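Putative acetamidase/formamidase (Yersinia enterocolitica subsp. palearctica serotype O:3, PDB 5UBU) probably hydrolyses carbon-nitrogen bonds in linear amides such as acetamide or formamide. Local coordinates at residues S254-M258 against D283-W287; L303-V309 against V321-L325. All blocks are in the same frame, centred on the assembly; numbering follows the deposited sequence.

Overall arrangement
Contacts 1 and 2 show how successive helices and strands of one chain are fastened to the same mixed beta sheet. In contact 1, strand 257-260 takes hold of helix 273-291 through polar and aromatic side chains; in contact 2, strand 308-313, which follows helix 296-306, pairs with strand 319-326 as an antiparallel hairpin and is an outermost strand of the sheet within this chain. Their centres lie about 12 Å apart, on the same side of the chain's centre. They touch directly: Leu284 CD2 packs 3.5 Å from Ala323 O, and Ile285 CG1 3.6 Å from Leu303 CD1. The two sodium ions, held by Asn193, Asp195, Asp220, His222 and Glu236, are bound by residues of neither contact.

Contact 1 of 2, residues S254-M258 against D283-W287; sequences SWPRM and DLIYW
The guanidinium of Arg257 lies almost flat on the indole of Trp287, one face against the ring and its edge turned to the carboxylate of Asp283. The two planes are only 12° apart. Because the side chains run antiparallel to each other, the overlap is shared out along the arginine: Arg257 CZ makes a cation-pi contact over the five-membered ring of Trp287, 3.8 Å from its centroid, while the methylene Arg257 CD makes a CH-pi contact 3.6 Å from the centroid of the Trp287 six-membered ring. One aromatic face thus receives both the charge and aliphatic packing. At the indole's edge, in its plane, the backbone Met258 O stands 3.8 Å from Trp287 CH2.

This is helix-on-sheet packing: Asp283 and Trp287, one turn apart on helix 273-291, together receive a single side chain from strand 257-260. Both have CG anti to the backbone N (chi1 -174° in each), which sends carboxylate and indole out side by side. The extended arginine keeps CD over the six-membered ring and the guanidinium over the five-membered ring, while NE and NH2 turn their edge to the acid. Trp251 lies against both Arg257 and Trp287.

In the salt bridge Arg257 offers NE and NH2, one to each carboxylate oxygen. Arg257 NE gives a nearly straight bond of 2.9 Å to Asp283 OD2, on its syn side, somewhat out of the carboxylate plane. The second bond, from Arg257 NH2 to Asp283 OD1, is 3.2 Å long and comes from above that plane, since the two flat groups are turned 48° against each other. Ser266 OG also bonds Asp283 OD2, so strand 263-270 shares in fixing the carboxylate. Nearer the start of 254-258, Trp255 presents its ring edge to Asp283, with Trp255 CD1 4.4 Å from Asp283 OD1.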
loop_
_atom_site.group_PDB
_atom_site.type_symbol
_atom_site.label_atom_id
_atom_site.label_comp_id
_atom_site.label_asym_id
_atom_site.label_seq_id
_atom_site.Cartn_x
_atom_site.Cartn_y
_atom_site.Cartn_z
ATOM N N SER B 254 16.164 -13.380 -10.655
ATOM C CA SER B 254 15.210 -12.336 -10.983
ATOM C C SER B 254 15.470 -11.115 -10.119
ATOM O O SER B 254 15.142 -9.998 -10.520
ATOM C CB SER B 254 13.777 -12.825 -10.798
ATOM O OG SER B 254 13.499 -13.857 -11.721
ATOM N N TRP B 255 16.054 -11.334 -8.938
ATOM C CA TRP B 255 16.342 -10.259 -7.996
ATOM C C TRP B 255 17.724 -10.405 -7.386
ATOM O O TRP B 255 18.315 -11.474 -7.456
ATOM C CB TRP B 255 15.301 -10.260 -6.878
ATOM C CG TRP B 255 13.963 -9.950 -7.371
ATOM C CD1 TRP B 255 13.027 -10.830 -7.810
ATOM C CD2 TRP B 255 13.400 -8.654 -7.520
ATOM N NE1 TRP B 255 11.901 -10.162 -8.209
ATOM C CE2 TRP B 255 12.107 -8.821 -8.051
ATOM C CE3 TRP B 255 13.860 -7.358 -7.247
ATOM C CZ2 TRP B 255 11.264 -7.748 -8.313
ATOM C CZ3 TRP B 255 13.027 -6.288 -7.517
ATOM C CH2 TRP B 255 11.739 -6.488 -8.043
ATOM N N PRO B 256 18.251 -9.320 -6.799
ATOM C CA PRO B 256 19.562 -9.419 -6.162
ATOM C C PRO B 256 19.546 -10.322 -4.941
ATOM O O PRO B 256 18.531 -10.419 -4.260
ATOM C CB PRO B 256 19.854 -7.976 -5.702
ATOM C CG PRO B 256 18.992 -7.108 -6.548
ATOM C CD PRO B 256 17.775 -7.921 -6.876
ATOM N N ARG B 257 20.673 -10.974 -4.685
ATOM C CA ARG B 257 20.839 -11.836 -3.522
ATOM C C ARG B 257 22.169 -11.508 -2.896
ATOM O O ARG B 257 23.043 -10.949 -3.552
ATOM C CB ARG B 257 20.810 -13.298 -3.921
ATOM C CG ARG B 257 19.469 -13.759 -4.424
ATOM C CD ARG B 257 19.547 -15.157 -5.012
ATOM N NE ARG B 257 18.218 -15.624 -5.409
ATOM C CZ ARG B 257 17.963 -16.786 -6.002
ATOM N NH1 ARG B 257 18.939 -17.637 -6.293
ATOM N NH2 ARG B 257 16.717 -17.094 -6.311
HETATM N N MSE B 258 22.318 -11.810 -1.618
HETATM C CA MSE B 258 23.591 -11.564 -0.952
HETATM C C MSE B 258 23.869 -12.699 -0.013
HETATM O O MSE B 258 23.013 -13.533 0.267
HETATM C CB MSE B 258 23.711 -10.139 -0.374
HETATM C CG MSE B 258 23.105 -9.929 1.001
HETATM SE SE MSE B 258 24.383 -10.325 2.462
HETATM C CE MSE B 258 23.095 -10.080 3.936
ATOM N N ASP B 283 11.378 -15.093 -3.449
ATOM C CA ASP B 283 12.653 -15.350 -4.115
ATOM C C ASP B 283 13.495 -16.285 -3.261
ATOM O O ASP B 283 14.158 -17.173 -3.793
ATOM C CB ASP B 283 13.450 -14.076 -4.351
ATOM C CG ASP B 283 14.709 -14.333 -5.161
ATOM O OD1 ASP B 283 14.574 -14.675 -6.352
ATOM O OD2 ASP B 283 15.830 -14.173 -4.623
ATOM N N LEU B 284 13.475 -16.067 -1.944
ATOM C CA LEU B 284 14.228 -16.909 -1.021
ATOM C C LEU B 284 13.732 -18.353 -1.124
ATOM O O LEU B 284 14.532 -19.284 -1.228
ATOM C CB LEU B 284 14.109 -16.390 0.416
ATOM C CG LEU B 284 14.885 -17.143 1.498
ATOM C CD1 LEU B 284 16.359 -17.224 1.148
ATOM C CD2 LEU B 284 14.701 -16.456 2.832
ATOM N N ILE B 285 12.409 -18.523 -1.128
ATOM C CA ILE B 285 11.792 -19.851 -1.249
ATOM C C ILE B 285 12.222 -20.525 -2.551
ATOM O O ILE B 285 12.548 -21.708 -2.551
ATOM C CB ILE B 285 10.251 -19.779 -1.147
ATOM C CG1 ILE B 285 9.856 -19.376 0.276
ATOM C CG2 ILE B 285 9.621 -21.131 -1.462
ATOM C CD1 ILE B 285 8.386 -19.076 0.455
ATOM N N TYR B 286 12.232 -19.782 -3.655
ATOM C CA TYR B 286 12.650 -20.375 -4.920
ATOM C C TYR B 286 14.144 -20.752 -4.904
ATOM O O TYR B 286 14.561 -21.735 -5.541
ATOM C CB TYR B 286 12.349 -19.485 -6.124
ATOM C CG TYR B 286 10.886 -19.239 -6.431
ATOM C CD1 TYR B 286 9.890 -20.166 -6.090
ATOM C CD2 TYR B 286 10.511 -18.155 -7.223
ATOM C CE1 TYR B 286 8.557 -19.937 -6.421
ATOM C CE2 TYR B 286 9.186 -17.945 -7.575
ATOM C CZ TYR B 286 8.215 -18.838 -7.176
ATOM O OH TYR B 286 6.901 -18.618 -7.524
ATOM N N TRP B 287 14.926 -19.968 -4.168
ATOM C CA TRP B 287 16.355 -20.199 -4.031
ATOM C C TRP B 287 16.593 -21.466 -3.211
ATOM O O TRP B 287 17.422 -22.305 -3.582
ATOM C CB TRP B 287 17.013 -18.956 -3.415
ATOM C CG TRP B 287 18.507 -18.955 -3.328
ATOM C CD1 TRP B 287 19.383 -19.766 -4.000
ATOM C CD2 TRP B 287 19.306 -17.948 -2.704
ATOM N NE1 TRP B 287 20.672 -19.400 -3.727
ATOM C CE2 TRP B 287 20.657 -18.276 -2.948
ATOM C CE3 TRP B 287 19.012 -16.824 -1.921
ATOM C CZ2 TRP B 287 21.713 -17.527 -2.438
ATOM C CZ3 TRP B 287 20.061 -16.075 -1.412
ATOM C CH2 TRP B 287 21.397 -16.429 -1.678
#

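Contact 2 of 2, residues L303-V309 against V321-L325; sequences LSQCGKV and VGAML
Two backbone hydrogen bonds join Lys308 to Met324, a selenomethionine, as an antiparallel hydrogen-bonded pair: Met324 N to Lys308 O at 2.7 Å and Lys308 N to Met324 O at 3.1 Å. Alongside, Val309 and Ala323 form the non-hydrogen-bonded pair, where Val309 CA makes a CA-H...O contact of 3.4 Å with Gly322 O. This is the beta hairpin of strands 308-313 and 319-326.

Apolar contacts flank the pairing. Val309 CG1 meets Val321 CG1 at 3.6 Å, the two side chains crossing at a slant; in both residues CG1 is anti to the backbone N, which points each of these methyls at the other. Leu325 CD1 touches Leu303 CD2 at 3.8 Å, the leucines nearly at right angles, and approaches Cys306 CB at 4.1 Å. On the face shared by Lys308 and Met324 their CB atoms are 3.9 Å apart.

The paired bonds of Lys308 and Met324 set the register, and apolar side chains tie the preceding helix to the hairpin. The Val309 amide, turned away from its partner in the non-hydrogen-bonded pair, instead bonds Asp227 of a neighbouring subunit, so this margin of the hairpin is also a subunit interface.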
loop_
_atom_site.group_PDB
_atom_site.type_symbol
_atom_site.label_atom_id
_atom_site.label_comp_id
_atom_site.label_asym_id
_atom_site.label_seq_id
_atom_site.Cartn_x
_atom_site.Cartn_y
_atom_site.Cartn_z
ATOM N N LEU B 303 10.038 -21.064 6.826
ATOM C CA LEU B 303 10.386 -19.640 6.907
ATOM C C LEU B 303 9.398 -18.874 7.761
ATOM O O LEU B 303 9.697 -17.781 8.223
ATOM C CB LEU B 303 10.480 -18.995 5.527
ATOM C CG LEU B 303 11.705 -19.382 4.718
ATOM C CD1 LEU B 303 11.616 -18.795 3.321
ATOM C CD2 LEU B 303 12.970 -18.917 5.420
ATOM N N SER B 304 8.216 -19.450 7.958
ATOM C CA SER B 304 7.210 -18.844 8.804
ATOM C C SER B 304 7.631 -19.033 10.277
ATOM O O SER B 304 6.996 -18.494 11.182
ATOM C CB SER B 304 5.849 -19.486 8.535
ATOM O OG SER B 304 4.808 -18.769 9.171
ATOM N N GLN B 305 8.716 -19.787 10.494
ATOM C CA GLN B 305 9.251 -20.061 11.834
ATOM C C GLN B 305 10.687 -19.524 12.021
ATOM O O GLN B 305 11.074 -19.192 13.144
ATOM C CB GLN B 305 9.296 -21.581 12.097
ATOM C CG GLN B 305 8.093 -22.387 11.617
ATOM C CD GLN B 305 6.768 -21.868 12.120
ATOM O OE1 GLN B 305 6.678 -21.299 13.213
ATOM N NE2 GLN B 305 5.716 -22.084 11.333
ATOM N N CYS B 306 11.459 -19.437 10.927
ATOM C CA CYS B 306 12.878 -19.029 10.978
ATOM C C CYS B 306 13.301 -17.852 10.130
ATOM O O CYS B 306 14.436 -17.389 10.248
ATOM C CB CYS B 306 13.724 -20.197 10.489
ATOM S SG CYS B 306 13.357 -21.693 11.373
ATOM N N GLY B 307 12.440 -17.410 9.230
ATOM C CA GLY B 307 12.791 -16.302 8.368
ATOM C C GLY B 307 13.065 -15.028 9.141
ATOM O O GLY B 307 12.426 -14.763 10.156
ATOM N N LYS B 308 14.056 -14.280 8.675
ATOM C CA LYS B 308 14.427 -12.990 9.253
ATOM C C LYS B 308 14.245 -11.913 8.194
ATOM O O LYS B 308 14.516 -12.136 7.023
ATOM C CB LYS B 308 15.871 -12.949 9.771
ATOM C CG LYS B 308 16.257 -13.879 10.920
ATOM C CD LYS B 308 15.209 -13.947 12.005
ATOM C CE LYS B 308 15.710 -14.801 13.163
ATOM N NZ LYS B 308 14.559 -15.067 14.036
ATOM N N VAL B 309 13.752 -10.744 8.591
ATOM C CA VAL B 309 13.552 -9.665 7.633
ATOM C C VAL B 309 14.339 -8.419 8.011
ATOM O O VAL B 309 14.395 -8.029 9.184
ATOM C CB VAL B 309 12.056 -9.314 7.474
ATOM C CG1 VAL B 309 11.846 -8.009 6.702
ATOM C CG2 VAL B 309 11.339 -10.451 6.778
ATOM N N VAL B 321 13.582 -4.503 0.906
ATOM C CA VAL B 321 13.486 -5.444 2.013
ATOM C C VAL B 321 14.307 -6.690 1.711
ATOM O O VAL B 321 14.297 -7.181 0.584
ATOM C CB VAL B 321 12.016 -5.881 2.199
ATOM C CG1 VAL B 321 11.893 -6.929 3.304
ATOM C CG2 VAL B 321 11.125 -4.675 2.490
ATOM N N GLY B 322 14.995 -7.208 2.722
ATOM C CA GLY B 322 15.800 -8.417 2.579
ATOM C C GLY B 322 15.211 -9.551 3.407
ATOM O O GLY B 322 14.946 -9.366 4.588
ATOM N N ALA B 323 14.981 -10.710 2.790
ATOM C CA ALA B 323 14.460 -11.890 3.490
ATOM C C ALA B 323 15.637 -12.838 3.697
ATOM O O ALA B 323 16.244 -13.283 2.737
ATOM C CB ALA B 323 13.367 -12.560 2.677
HETATM N N MSE B 324 15.943 -13.154 4.949
HETATM C CA MSE B 324 17.084 -13.998 5.283
HETATM C C MSE B 324 16.808 -15.338 5.869
HETATM O O MSE B 324 15.721 -15.604 6.355
HETATM C CB MSE B 324 17.794 -13.321 6.446
HETATM C CG MSE B 324 18.834 -12.305 6.029
HETATM SE SE MSE B 324 18.901 -10.964 7.469
HETATM C CE MSE B 324 20.046 -11.861 8.803
ATOM N N LEU B 325 17.830 -16.189 5.834
ATOM C CA LEU B 325 17.792 -17.510 6.438
ATOM C C LEU B 325 19.221 -17.801 6.901
ATOM O O LEU B 325 20.177 -17.599 6.157
ATOM C CB LEU B 325 17.312 -18.584 5.469
ATOM C CG LEU B 325 17.200 -19.987 6.097
ATOM C CD1 LEU B 325 16.158 -19.996 7.208
ATOM C CD2 LEU B 325 16.869 -21.033 5.050
#